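Dihydropyrimidinase (Brevibacillus agri, PDB 3SFW) catalyses the reversible hydrolytic opening of dihydropyrimidine rings, using a pair of zinc ions probably in the manner of related amidohydrolases. Local coordinates at residues A[103-106]-A[107-111]; A[73-76]-A[77-81]; A[154-157]-A[158-162]; A[129-132]-A[133-136]. All coordinates share one frame; numbering follows the deposited sequence.

Interaction 1: residues A[103-106]-A[107-111]; sequences SAIA and TWHEK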
ATOM      1  N   SER A 103     -30.668  11.647 -30.374  1.00 12.91           N
ATOM      2  CA  SER A 103     -32.015  12.030 -29.964  1.00 15.50           C
ATOM      3  C   SER A 103     -32.009  12.504 -28.518  1.00 14.99           C
ATOM      4  O   SER A 103     -32.688  13.424 -28.182  1.00 14.75           O
ATOM      5  CB  SER A 103     -33.044  10.905 -30.176  1.00 21.75           C
ATOM      6  OG  SER A 103     -32.722   9.764 -29.408  1.00 24.62           O
ATOM      7  N   ALA A 104     -31.221  11.859 -27.681  1.00 15.21           N
ATOM      8  CA  ALA A 104     -31.170  12.265 -26.247  1.00 14.01           C
ATOM      9  C   ALA A 104     -30.526  13.647 -26.176  1.00 13.01           C
ATOM     10  O   ALA A 104     -30.990  14.529 -25.430  1.00 12.41           O
ATOM     11  CB  ALA A 104     -30.364  11.218 -25.439  1.00 13.80           C
ATOM     12  N   ILE A 105     -29.450  13.851 -26.948  1.00 11.38           N
ATOM     13  CA  ILE A 105     -28.812  15.172 -27.015  1.00 11.41           C
ATOM     14  C   ILE A 105     -29.777  16.290 -27.446  1.00 14.41           C
ATOM     15  O   ILE A 105     -29.826  17.390 -26.842  1.00 12.23           O
ATOM     16  CB  ILE A 105     -27.532  15.124 -27.947  1.00 11.01           C
ATOM     17  CG1 ILE A 105     -26.520  14.131 -27.352  1.00 13.90           C
ATOM     18  CG2 ILE A 105     -26.978  16.556 -28.209  1.00 12.06           C
ATOM     19  CD1 ILE A 105     -25.390  13.701 -28.369  1.00 10.26           C
ATOM     20  N   ALA A 106     -30.617  15.998 -28.438  1.00 14.03           N
ATOM     21  CA  ALA A 106     -31.623  17.002 -28.852  1.00 14.38           C
ATOM     22  C   ALA A 106     -32.629  17.316 -27.735  1.00 13.02           C
ATOM     23  O   ALA A 106     -33.002  18.503 -27.510  1.00 14.94           O
ATOM     24  CB  ALA A 106     -32.354  16.513 -30.143  1.00 15.82           C
ATOM     25  N   THR A 107     -33.027  16.278 -27.016  1.00 15.15           N
ATOM     26  CA  THR A 107     -33.918  16.438 -25.868  1.00 14.24           C
ATOM     27  C   THR A 107     -33.329  17.339 -24.784  1.00 14.67           C
ATOM     28  O   THR A 107     -34.012  18.272 -24.270  1.00 12.85           O
ATOM     29  CB  THR A 107     -34.271  15.080 -25.285  1.00 17.51           C
ATOM     30  OG1 THR A 107     -35.006  14.353 -26.268  1.00 18.39           O
ATOM     31  CG2 THR A 107     -35.149  15.249 -24.007  1.00 17.34           C
ATOM     32  N   TRP A 108     -32.050  17.131 -24.492  1.00 14.02           N
ATOM     33  CA  TRP A 108     -31.358  18.008 -23.540  1.00 14.95           C
ATOM     34  C   TRP A 108     -31.173  19.457 -23.999  1.00 15.45           C
ATOM     35  O   TRP A 108     -31.317  20.376 -23.201  1.00 13.96           O
ATOM     36  CB  TRP A 108     -30.026  17.367 -23.048  1.00 12.33           C
ATOM     37  CG  TRP A 108     -30.108  16.838 -21.664  1.00 13.70           C
ATOM     38  CD1 TRP A 108     -29.523  17.403 -20.548  1.00 13.66           C
ATOM     39  CD2 TRP A 108     -30.888  15.731 -21.193  1.00 12.61           C
ATOM     40  NE1 TRP A 108     -29.924  16.727 -19.418  1.00 12.32           N
ATOM     41  CE2 TRP A 108     -30.725  15.677 -19.774  1.00 13.02           C
ATOM     42  CE3 TRP A 108     -31.739  14.783 -21.820  1.00 12.28           C
ATOM     43  CZ2 TRP A 108     -31.394  14.732 -18.972  1.00 13.95           C
ATOM     44  CZ3 TRP A 108     -32.359  13.787 -21.016  1.00 14.96           C
ATOM     45  CH2 TRP A 108     -32.162  13.766 -19.612  1.00 14.57           C
ATOM     46  N   HIS A 109     -30.862  19.686 -25.289  1.00 13.22           N
ATOM     47  CA  HIS A 109     -30.815  21.055 -25.786  1.00 12.86           C
ATOM     48  C   HIS A 109     -32.182  21.723 -25.605  1.00 11.56           C
ATOM     49  O   HIS A 109     -32.254  22.901 -25.236  1.00 13.33           O
ATOM     50  CB  HIS A 109     -30.398  21.069 -27.259  1.00 12.54           C
ATOM     51  CG  HIS A 109     -28.911  21.017 -27.463  1.00 12.42           C
ATOM     52  ND1 HIS A 109     -28.086  22.084 -27.179  1.00 13.46           N
ATOM     53  CD2 HIS A 109     -28.094  19.984 -27.802  1.00 13.19           C
ATOM     54  CE1 HIS A 109     -26.834  21.748 -27.466  1.00 14.96           C
ATOM     55  NE2 HIS A 109     -26.809  20.472 -27.816  1.00 11.80           N
ATOM     56  N   GLU A 110     -33.251  20.955 -25.799  1.00 12.74           N
ATOM     57  CA  GLU A 110     -34.606  21.541 -25.681  1.00 16.35           C
ATOM     58  C   GLU A 110     -34.960  21.845 -24.194  1.00 16.77           C
ATOM     59  O   GLU A 110     -35.525  22.892 -23.916  1.00 15.07           O
ATOM     60  CB  GLU A 110     -35.656  20.662 -26.372  1.00 19.68           C
ATOM     61  CG  GLU A 110     -37.126  21.153 -26.287  1.00 30.05           C
ATOM     62  CD  GLU A 110     -37.362  22.533 -26.920  1.00 35.67           C
ATOM     63  OE1 GLU A 110     -38.400  23.165 -26.597  1.00 38.78           O
ATOM     64  OE2 GLU A 110     -36.531  22.988 -27.741  1.00 38.12           O
ATOM     65  N   LYS A 111     -34.377  21.087 -23.250  1.00 14.72           N
ATOM     66  CA  LYS A 111     -34.524  21.439 -21.825  1.00 14.97           C
ATOM     67  C   LYS A 111     -33.874  22.792 -21.526  1.00 16.22           C
ATOM     68  O   LYS A 111     -34.356  23.552 -20.677  1.00 17.53           O
ATOM     69  CB  LYS A 111     -33.906  20.366 -20.892  1.00 13.00           C
ATOM     70  CG  LYS A 111     -34.543  19.040 -20.908  1.00 12.46           C
ATOM     71  CD  LYS A 111     -33.765  18.083 -19.937  1.00 17.18           C
ATOM     72  CE  LYS A 111     -34.344  16.687 -19.966  1.00 16.66           C
ATOM     73  NZ  LYS A 111     -35.764  16.677 -19.414  1.00 15.06           N
TER
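Trp-108 N bonds to Ala-104 O at 3.0 Å, and His-109 N does the same to Ile-105 O, two consecutive i-to-i+4 bonds in the middle of helix 101-112. Thr-107 N reaches back to Ser-103 O and Glu-110 N to Ala-106 O. The hydroxyl OG1 of Thr-107 also lies 3.1 Å from Ser-103 O, because chi1 of -64° lays it beside its own backbone N. Around this core the side chains meet on one flank, where Ile-105 and His-109 run side by side in the same direction. Methyl CG2 of Ile-105 comes in at the imidazole edge, in the ring plane, 3.6 Å from His-109 CD2. That same CD2 also sits 3.3 Å from Ile-105 O. Elsewhere on the helix, Lys-111 lays its CE over one face of the Trp-108 indole, towards the rim and 3.4 Å above the plane. Beyond the helix, the imidazole makes edge-to-face contacts with Phe-122 and Tyr-452, while Trp-108 NE1 bonds to Asp-91 and Lys-111 NZ pairs with Asp-62. With an alanine in place of His-109, Ile-105 CG2 would probably lose its flat neighbour and the rings of Phe-122 and Tyr-452 their shared partner. The chemistry is therefore divided: backbone bonds hold the helix, Trp-108 and His-109 join it to the strands of this beta-alpha-beta unit through Asp-91 and Phe-122, and Tyr-452 and Asp-62 tie it to parts beyond.

Interaction 2: residues A[73-76]-A[77-81]; sequences NFFT and GTKAA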
ATOM      1  N   ASN A  73     -35.489  23.228 -12.868  1.00 12.27           N
ATOM      2  CA  ASN A  73     -35.270  23.073 -14.303  1.00 12.87           C
ATOM      3  C   ASN A  73     -34.081  23.927 -14.722  1.00 14.40           C
ATOM      4  O   ASN A  73     -33.298  24.362 -13.866  1.00 12.53           O
ATOM      5  CB  ASN A  73     -36.549  23.426 -15.095  1.00 13.97           C
ATOM      6  CG  ASN A  73     -37.020  24.881 -14.893  1.00 17.20           C
ATOM      7  OD1 ASN A  73     -38.151  25.258 -15.310  1.00 23.79           O
ATOM      8  ND2 ASN A  73     -36.218  25.687 -14.282  1.00 13.02           N
ATOM      9  N   PHE A  74     -33.855  24.072 -16.030  1.00 12.37           N
ATOM     10  CA  PHE A  74     -32.664  24.827 -16.453  1.00 12.48           C
ATOM     11  C   PHE A  74     -32.726  26.281 -16.087  1.00 15.64           C
ATOM     12  O   PHE A  74     -31.704  26.870 -15.806  1.00 17.07           O
ATOM     13  CB  PHE A  74     -32.344  24.638 -17.938  1.00 12.53           C
ATOM     14  CG  PHE A  74     -31.479  23.446 -18.191  1.00 10.04           C
ATOM     15  CD1 PHE A  74     -32.027  22.161 -18.144  1.00 12.08           C
ATOM     16  CD2 PHE A  74     -30.101  23.603 -18.416  1.00 12.75           C
ATOM     17  CE1 PHE A  74     -31.240  21.001 -18.326  1.00 12.95           C
ATOM     18  CE2 PHE A  74     -29.271  22.450 -18.521  1.00 11.40           C
ATOM     19  CZ  PHE A  74     -29.838  21.153 -18.520  1.00 10.41           C
ATOM     20  N   PHE A  75     -33.939  26.854 -15.985  1.00 10.92           N
ATOM     21  CA  PHE A  75     -34.048  28.241 -15.546  1.00 12.59           C
ATOM     22  C   PHE A  75     -33.717  28.365 -14.032  1.00 11.15           C
ATOM     23  O   PHE A  75     -32.838  29.126 -13.648  1.00 13.02           O
ATOM     24  CB  PHE A  75     -35.464  28.806 -15.831  1.00 10.74           C
ATOM     25  CG  PHE A  75     -35.653  30.220 -15.367  1.00 12.94           C
ATOM     26  CD1 PHE A  75     -36.558  30.492 -14.344  1.00 15.86           C
ATOM     27  CD2 PHE A  75     -34.847  31.243 -15.853  1.00 13.46           C
ATOM     28  CE1 PHE A  75     -36.729  31.793 -13.856  1.00 17.53           C
ATOM     29  CE2 PHE A  75     -35.013  32.581 -15.381  1.00 14.11           C
ATOM     30  CZ  PHE A  75     -35.951  32.835 -14.358  1.00 15.84           C
ATOM     31  N   THR A  76     -34.500  27.708 -13.184  1.00 10.89           N
ATOM     32  CA  THR A  76     -34.316  27.905 -11.728  1.00 13.53           C
ATOM     33  C   THR A  76     -32.958  27.364 -11.270  1.00 11.02           C
ATOM     34  O   THR A  76     -32.344  27.930 -10.350  1.00 13.13           O
ATOM     35  CB  THR A  76     -35.449  27.322 -10.852  1.00 12.48           C
ATOM     36  OG1 THR A  76     -35.491  25.901 -10.979  1.00 13.07           O
ATOM     37  CG2 THR A  76     -36.880  27.947 -11.260  1.00 12.40           C
ATOM     38  N   GLY A  77     -32.534  26.244 -11.863  1.00 12.83           N
ATOM     39  CA  GLY A  77     -31.270  25.638 -11.437  1.00 11.93           C
ATOM     40  C   GLY A  77     -30.070  26.517 -11.797  1.00 11.99           C
ATOM     41  O   GLY A  77     -29.125  26.653 -10.992  1.00 12.80           O
ATOM     42  N   THR A  78     -30.065  27.090 -12.994  1.00 11.26           N
ATOM     43  CA  THR A  78     -28.950  27.993 -13.374  1.00 11.50           C
ATOM     44  C   THR A  78     -29.018  29.304 -12.616  1.00 11.31           C
ATOM     45  O   THR A  78     -27.992  29.888 -12.277  1.00 10.77           O
ATOM     46  CB  THR A  78     -28.829  28.252 -14.909  1.00 10.34           C
ATOM     47  OG1 THR A  78     -30.018  28.878 -15.421  1.00 10.91           O
ATOM     48  CG2 THR A  78     -28.553  26.936 -15.630  1.00 11.22           C
ATOM     49  N   LYS A  79     -30.240  29.768 -12.289  1.00 11.18           N
ATOM     50  CA  LYS A  79     -30.331  31.009 -11.522  1.00 12.74           C
ATOM     51  C   LYS A  79     -29.761  30.768 -10.109  1.00 12.66           C
ATOM     52  O   LYS A  79     -29.023  31.607  -9.562  1.00 11.50           O
ATOM     53  CB  LYS A  79     -31.784  31.534 -11.456  1.00 15.14           C
ATOM     54  CG  LYS A  79     -31.943  32.774 -10.653  1.00 18.24           C
ATOM     55  CD  LYS A  79     -33.252  33.522 -11.078  1.00 19.37           C
ATOM     56  CE  LYS A  79     -34.456  32.568 -10.969  1.00 22.66           C
ATOM     57  NZ  LYS A  79     -34.876  32.307  -9.583  1.00 21.38           N
ATOM     58  N   ALA A  80     -30.088  29.614  -9.525  1.00 11.10           N
ATOM     59  CA  ALA A  80     -29.609  29.283  -8.191  1.00 14.53           C
ATOM     60  C   ALA A  80     -28.067  29.112  -8.213  1.00 11.58           C
ATOM     61  O   ALA A  80     -27.366  29.581  -7.339  1.00 11.93           O
ATOM     62  CB  ALA A  80     -30.285  27.987  -7.720  1.00 12.63           C
ATOM     63  N   ALA A  81     -27.555  28.485  -9.261  1.00 11.82           N
ATOM     64  CA  ALA A  81     -26.093  28.350  -9.419  1.00 12.16           C
ATOM     65  C   ALA A  81     -25.464  29.738  -9.422  1.00 12.58           C
ATOM     66  O   ALA A  81     -24.466  29.976  -8.723  1.00 11.93           O
ATOM     67  CB  ALA A  81     -25.761  27.623 -10.746  1.00 11.22           C
TER
HETATM   68  O   HOH W   1     -33.484  30.006  -8.945  1.00 22.39           O
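Phe-75 and Lys-79 cross obliquely one turn apart on helix 74-83, with the methylene CE of the lysine 3.7 Å from ring atom CZ. It is an aliphatic carbon and not the ammonium that meets the ring, and elsewhere the same ring touches Val-117 and Ala-447. Lys-79 leaves its backbone with CG opposite N, then bends at both chi3 (55°) and chi4 (74°). Those two bends bring NZ round to a water 2.8 Å away, which in turn donates to Thr-76 O, an oxygen that also takes the N-H of Ala-80. The other ring, Phe-74, is buried against Ile-89 and Asp-91 of strand 86-93. Its carbonyl has two donors from one residue: Thr-78 OG1 approaches in the carbonyl plane at 2.7 Å, whereas Thr-78 N stands well above that plane at 3.3 Å. The same hydroxyl has a second partner in Val-117 N. At the start of the helix, N-cap residue Asn-73 gives its backbone N-H to Thr-76 OG1 at 3.3 Å, the bond one branch of a capping box would make, and Asp-72 OD1 holds the same hydroxyl. Asn-73 O receives Gly-77 N at 2.9 Å. Threonine hydroxyls thus do double duty, tying helix 74-83 to the loop residue Val-117 and to Asp-72, while the ammonium of Lys-79 is linked back to the backbone by a water.

Interaction 3: residues A[154-157]-A[158-162]; sequences AYKN and VLMAD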
ATOM      1  N   ALA A 154     -23.972   1.579 -10.780  1.00 12.76           N
ATOM      2  CA  ALA A 154     -25.068   1.209  -9.894  1.00 14.69           C
ATOM      3  C   ALA A 154     -26.416   1.603 -10.519  1.00 14.92           C
ATOM      4  O   ALA A 154     -26.489   1.860 -11.733  1.00 15.32           O
ATOM      5  CB  ALA A 154     -24.870   1.852  -8.489  1.00 15.34           C
ATOM      6  N   TYR A 155     -27.484   1.567  -9.710  1.00 14.51           N
ATOM      7  CA  TYR A 155     -28.870   1.773 -10.198  1.00 15.31           C
ATOM      8  C   TYR A 155     -29.301   0.673 -11.161  1.00 16.33           C
ATOM      9  O   TYR A 155     -29.718   0.920 -12.286  1.00 14.74           O
ATOM     10  CB  TYR A 155     -29.037   3.164 -10.832  1.00 15.62           C
ATOM     11  CG  TYR A 155     -28.610   4.310  -9.936  1.00 17.52           C
ATOM     12  CD1 TYR A 155     -29.271   4.604  -8.739  1.00 18.48           C
ATOM     13  CD2 TYR A 155     -27.563   5.145 -10.325  1.00 17.61           C
ATOM     14  CE1 TYR A 155     -28.848   5.699  -7.927  1.00 18.15           C
ATOM     15  CE2 TYR A 155     -27.163   6.222  -9.541  1.00 16.31           C
ATOM     16  CZ  TYR A 155     -27.784   6.492  -8.363  1.00 17.81           C
ATOM     17  OH  TYR A 155     -27.384   7.598  -7.643  1.00 19.16           O
ATOM     18  N   LYS A 156     -29.167  -0.572 -10.712  1.00 15.46           N
ATOM     19  CA  LYS A 156     -29.577  -1.727 -11.519  1.00 16.76           C
ATOM     20  C   LYS A 156     -31.001  -1.601 -12.122  1.00 19.27           C
ATOM     21  O   LYS A 156     -31.941  -1.103 -11.467  1.00 20.76           O
ATOM     22  CB  LYS A 156     -29.470  -2.996 -10.644  1.00 17.75           C
ATOM     23  CG  LYS A 156     -29.648  -4.298 -11.427  1.00 21.14           C
ATOM     24  CD  LYS A 156     -29.687  -5.501 -10.465  1.00 26.61           C
ATOM     25  CE  LYS A 156     -29.236  -6.805 -11.152  1.00 31.90           C
ATOM     26  NZ  LYS A 156     -28.649  -7.770 -10.127  1.00 36.72           N
ATOM     27  N   ASN A 157     -31.119  -1.974 -13.389  1.00 22.49           N
ATOM     28  CA  ASN A 157     -32.393  -1.935 -14.094  1.00 26.66           C
ATOM     29  C   ASN A 157     -32.919  -0.528 -14.345  1.00 24.31           C
ATOM     30  O   ASN A 157     -34.031  -0.357 -14.839  1.00 26.31           O
ATOM     31  CB  ASN A 157     -33.464  -2.738 -13.329  1.00 31.93           C
ATOM     32  CG  ASN A 157     -33.121  -4.229 -13.220  1.00 34.24           C
ATOM     33  OD1 ASN A 157     -32.649  -4.853 -14.179  1.00 37.54           O
ATOM     34  ND2 ASN A 157     -33.290  -4.782 -12.023  1.00 38.41           N
ATOM     35  N   VAL A 158     -32.122   0.491 -14.023  1.00 20.88           N
ATOM     36  CA  VAL A 158     -32.489   1.871 -14.340  1.00 17.33           C
ATOM     37  C   VAL A 158     -31.380   2.510 -15.218  1.00 19.74           C
ATOM     38  O   VAL A 158     -31.614   2.832 -16.397  1.00 17.50           O
ATOM     39  CB  VAL A 158     -32.699   2.708 -13.041  1.00 20.27           C
ATOM     40  CG1 VAL A 158     -33.186   4.138 -13.394  1.00 19.85           C
ATOM     41  CG2 VAL A 158     -33.733   2.018 -12.099  1.00 20.04           C
ATOM     42  N   LEU A 159     -30.194   2.721 -14.630  1.00 15.62           N
ATOM     43  CA  LEU A 159     -29.080   3.409 -15.334  1.00 15.63           C
ATOM     44  C   LEU A 159     -27.861   2.510 -15.510  1.00 16.19           C
ATOM     45  O   LEU A 159     -26.978   2.798 -16.308  1.00 13.87           O
ATOM     46  CB  LEU A 159     -28.640   4.700 -14.581  1.00 13.74           C
ATOM     47  CG  LEU A 159     -29.706   5.744 -14.234  1.00 14.36           C
ATOM     48  CD1 LEU A 159     -29.056   6.936 -13.476  1.00 13.26           C
ATOM     49  CD2 LEU A 159     -30.429   6.236 -15.529  1.00 17.34           C
ATOM     50  N   MET A 160     -27.832   1.386 -14.783  1.00 15.27           N
ATOM     51  CA  MET A 160     -26.637   0.568 -14.696  1.00 15.08           C
ATOM     52  C   MET A 160     -26.124  -0.029 -16.002  1.00 18.17           C
ATOM     53  O   MET A 160     -26.916  -0.441 -16.858  1.00 16.73           O
ATOM     54  CB  MET A 160     -26.846  -0.541 -13.674  1.00 16.04           C
ATOM     55  CG  MET A 160     -25.541  -1.283 -13.316  1.00 14.40           C
ATOM     56  SD  MET A 160     -26.029  -2.483 -12.024  1.00 16.79           S
ATOM     57  CE  MET A 160     -24.562  -3.511 -11.908  1.00 14.12           C
ATOM     58  N   ALA A 161     -24.806   0.090 -16.205  1.00 16.23           N
ATOM     59  CA  ALA A 161     -24.073  -0.573 -17.295  1.00 15.44           C
ATOM     60  C   ALA A 161     -23.113  -1.597 -16.726  1.00 14.33           C
ATOM     61  O   ALA A 161     -22.783  -1.556 -15.537  1.00 18.83           O
ATOM     62  CB  ALA A 161     -23.257   0.468 -18.109  1.00 16.06           C
ATOM     63  N   ASP A 162     -22.636  -2.490 -17.576  1.00 11.79           N
ATOM     64  CA  ASP A 162     -21.781  -3.577 -17.114  1.00 16.03           C
ATOM     65  C   ASP A 162     -20.336  -3.385 -17.579  1.00 13.88           C
ATOM     66  O   ASP A 162     -19.987  -2.331 -18.104  1.00 15.00           O
ATOM     67  CB  ASP A 162     -22.353  -4.923 -17.578  1.00 18.00           C
ATOM     68  CG  ASP A 162     -22.329  -5.092 -19.072  1.00 26.29           C
ATOM     69  OD1 ASP A 162     -21.688  -4.299 -19.794  1.00 22.01           O
ATOM     70  OD2 ASP A 162     -22.950  -6.079 -19.545  1.00 30.96           O
TER
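Met-160 starts by pressing its CB to 3.1 Å from Ala-154 O, a close carbon-oxygen approach, with Tyr-155 O also in contact. The next atom, CG, still lies against Ala-154 O at 3.6 Å. With CG opposite the backbone N (chi1 -169°) and the chain extended from there, SD is carried across to Lys-156, where it rests 3.7 Å from both CA and CB. Between these side chains the backbone folds tightly round one oxygen: Tyr-155 O accepts from Val-158 N, Leu-159 N and Met-160 N. Leu-159 N comes in the carbonyl plane at 3.0 Å; Met-160 N, at 3.2 Å, stands 56° out of it. The innermost of the three bonds closes a type II beta turn with Lys-156 and Asn-157 at its corners, Asn-157 taking the positive phi of 68°. Tyr-155 and Leu-159 point the same way, and ring atom CD2 meets Leu-159 CD1 at 3.9 Å. The ring goes on to meet His-183, a zinc ligand, and Phe-65, while Lys-156 NZ pairs with Asp-188 and with Glu-164 of a second subunit. One carbonyl thus satisfies three N-H groups and fixes a loop whose Tyr-155 side chain lies about 4 Å from a zinc ion. That placement is consistent with a wall of the substrate pocket, as in the stereochemistry gate loops of related D-hydantoinases.

Interaction 4: residues A[129-132]-A[133-136]; sequences ANDH and VLEE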
ATOM      1  N   ALA A 129     -22.693  -0.271 -25.141  1.00 17.37           N
ATOM      2  CA  ALA A 129     -21.697   0.132 -26.131  1.00 15.91           C
ATOM      3  C   ALA A 129     -21.769  -0.779 -27.381  1.00 16.75           C
ATOM      4  O   ALA A 129     -20.749  -1.303 -27.858  1.00 18.66           O
ATOM      5  CB  ALA A 129     -20.297   0.098 -25.499  1.00 19.27           C
ATOM      6  N   ASN A 130     -22.994  -0.999 -27.855  1.00 18.14           N
ATOM      7  CA  ASN A 130     -23.208  -1.704 -29.124  1.00 20.18           C
ATOM      8  C   ASN A 130     -22.550  -0.946 -30.293  1.00 20.16           C
ATOM      9  O   ASN A 130     -22.131   0.207 -30.155  1.00 18.16           O
ATOM     10  CB  ASN A 130     -24.710  -1.976 -29.371  1.00 22.80           C
ATOM     11  CG  ASN A 130     -25.533  -0.696 -29.557  1.00 27.94           C
ATOM     12  OD1 ASN A 130     -26.468  -0.429 -28.804  1.00 31.45           O
ATOM     13  ND2 ASN A 130     -25.242   0.046 -30.604  1.00 24.05           N
ATOM     14  N   ASP A 131     -22.292  -1.637 -31.394  1.00 19.79           N
ATOM     15  CA  ASP A 131     -21.506  -1.030 -32.471  1.00 22.06           C
ATOM     16  C   ASP A 131     -22.094   0.284 -33.011  1.00 17.95           C
ATOM     17  O   ASP A 131     -21.360   1.180 -33.440  1.00 19.85           O
ATOM     18  CB  ASP A 131     -21.324  -2.023 -33.627  1.00 25.27           C
ATOM     19  CG  ASP A 131     -20.336  -3.133 -33.307  1.00 31.22           C
ATOM     20  OD1 ASP A 131     -19.673  -3.099 -32.243  1.00 31.21           O
ATOM     21  OD2 ASP A 131     -20.194  -4.039 -34.158  1.00 33.84           O
ATOM     22  N   HIS A 132     -23.412   0.385 -33.049  1.00 20.26           N
ATOM     23  CA  HIS A 132     -24.054   1.603 -33.536  1.00 21.89           C
ATOM     24  C   HIS A 132     -23.737   2.790 -32.611  1.00 20.48           C
ATOM     25  O   HIS A 132     -23.466   3.894 -33.059  1.00 17.97           O
ATOM     26  CB  HIS A 132     -25.571   1.404 -33.617  1.00 27.33           C
ATOM     27  CG  HIS A 132     -26.300   2.532 -34.288  1.00 37.20           C
ATOM     28  ND1 HIS A 132     -26.856   2.419 -35.549  1.00 40.55           N
ATOM     29  CD2 HIS A 132     -26.580   3.792 -33.866  1.00 37.39           C
ATOM     30  CE1 HIS A 132     -27.418   3.570 -35.884  1.00 41.04           C
ATOM     31  NE2 HIS A 132     -27.265   4.419 -34.879  1.00 40.33           N
ATOM     32  N   VAL A 133     -23.857   2.551 -31.308  1.00 18.91           N
ATOM     33  CA  VAL A 133     -23.488   3.554 -30.318  1.00 18.37           C
ATOM     34  C   VAL A 133     -22.026   3.982 -30.489  1.00 15.72           C
ATOM     35  O   VAL A 133     -21.687   5.173 -30.454  1.00 16.74           O
ATOM     36  CB  VAL A 133     -23.718   2.987 -28.890  1.00 16.65           C
ATOM     37  CG1 VAL A 133     -22.926   3.823 -27.830  1.00 17.12           C
ATOM     38  CG2 VAL A 133     -25.242   2.965 -28.599  1.00 18.24           C
ATOM     39  N   LEU A 134     -21.151   3.015 -30.655  1.00 14.33           N
ATOM     40  CA  LEU A 134     -19.737   3.322 -30.773  1.00 16.24           C
ATOM     41  C   LEU A 134     -19.491   4.190 -32.016  1.00 18.58           C
ATOM     42  O   LEU A 134     -18.715   5.155 -31.990  1.00 17.89           O
ATOM     43  CB  LEU A 134     -18.925   2.034 -30.827  1.00 17.55           C
ATOM     44  CG  LEU A 134     -18.930   1.230 -29.504  1.00 18.55           C
ATOM     45  CD1 LEU A 134     -18.027   0.026 -29.721  1.00 23.06           C
ATOM     46  CD2 LEU A 134     -18.394   2.065 -28.318  1.00 21.15           C
ATOM     47  N   GLU A 135     -20.213   3.888 -33.094  1.00 15.48           N
ATOM     48  CA  GLU A 135     -20.069   4.681 -34.328  1.00 20.25           C
ATOM     49  C   GLU A 135     -20.587   6.092 -34.124  1.00 16.07           C
ATOM     50  O   GLU A 135     -19.950   7.075 -34.534  1.00 16.29           O
ATOM     51  CB  GLU A 135     -20.797   4.011 -35.524  1.00 25.06           C
ATOM     52  CG  GLU A 135     -20.300   2.586 -35.818  1.00 37.79           C
ATOM     53  CD  GLU A 135     -19.917   2.336 -37.297  1.00 44.95           C
ATOM     54  OE1 GLU A 135     -19.249   1.295 -37.569  1.00 46.75           O
ATOM     55  OE2 GLU A 135     -20.317   3.144 -38.184  1.00 47.91           O
ATOM     56  N   GLU A 136     -21.704   6.199 -33.420  1.00 15.67           N
ATOM     57  CA  GLU A 136     -22.348   7.470 -33.166  1.00 16.03           C
ATOM     58  C   GLU A 136     -21.488   8.416 -32.345  1.00 15.99           C
ATOM     59  O   GLU A 136     -21.606   9.643 -32.470  1.00 14.71           O
ATOM     60  CB  GLU A 136     -23.672   7.231 -32.429  1.00 17.90           C
ATOM     61  CG  GLU A 136     -24.654   8.246 -32.710  1.00 19.49           C
ATOM     62  CD  GLU A 136     -26.045   8.001 -32.138  1.00 16.31           C
ATOM     63  OE1 GLU A 136     -26.389   6.953 -31.544  1.00 19.20           O
ATOM     64  OE2 GLU A 136     -26.773   8.969 -32.233  1.00 17.93           O
TER
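Val-133 opens this first turn of helix 131-142 by setting its CG2 3.8 Å from CG of Asn-130, the N-cap residue; the two side chains cross at about a right angle. Its CB lies 3.4 Å from Asn-130 O. Leu-134 comes next and gives its N-H to that oxygen at 3.0 Å. From there its side chain turns back under the start of the helix: chi1 of -68° swings CG to 3.5 Å from Ala-129 O, and CD2 reaches Ala-129 CB at 3.9 Å. A serine at Leu-134 would lose both methyls, and Ala-129 would probably be left without its apolar neighbour on this side. Glu-135 bonds through N to Asp-131 O, and its CG crowds the same oxygen at 3.0 Å before the chain bends at chi2. Glu-136 N then reaches His-132 O at 2.9 Å. An extended chain takes its carboxylate past the edge of the His-132 imidazole, the two planes 88° apart. Both carboxylate oxygens are engaged farther on, OE1 by Leu-101 N and OE2 by His-102 N. Helix 131-142 therefore touches two others: Glu-136 holds the first N-H groups of helix 101-112, while Ala-129 packs on Lys-168 and Thr-169 of helix 163-176, whose Arg-172 also bonds to Leu-134 O.

In the fold
From the N terminus the order is interaction 2 (73-81), interaction 1 (103-111), interaction 4 (129-136) and interaction 3 (154-162). Each closes within its own short span, so none nests in or crosses another. Interaction 2 sits on helix 74-83, just ahead of strand 86-93, and touches interaction 1 directly: Phe-74 CB lies 3.6 Å from Lys-111 O. Helix 101-112 then leads to strand 119-124, after which interaction 4 begins helix 131-142, its nearest atoms about 5 Å from interaction 1. Interaction 3, in the loop before helix 163-176, lies beside the zinc site. The series runs through an amidohydrolase domain of the TIM-barrel clan.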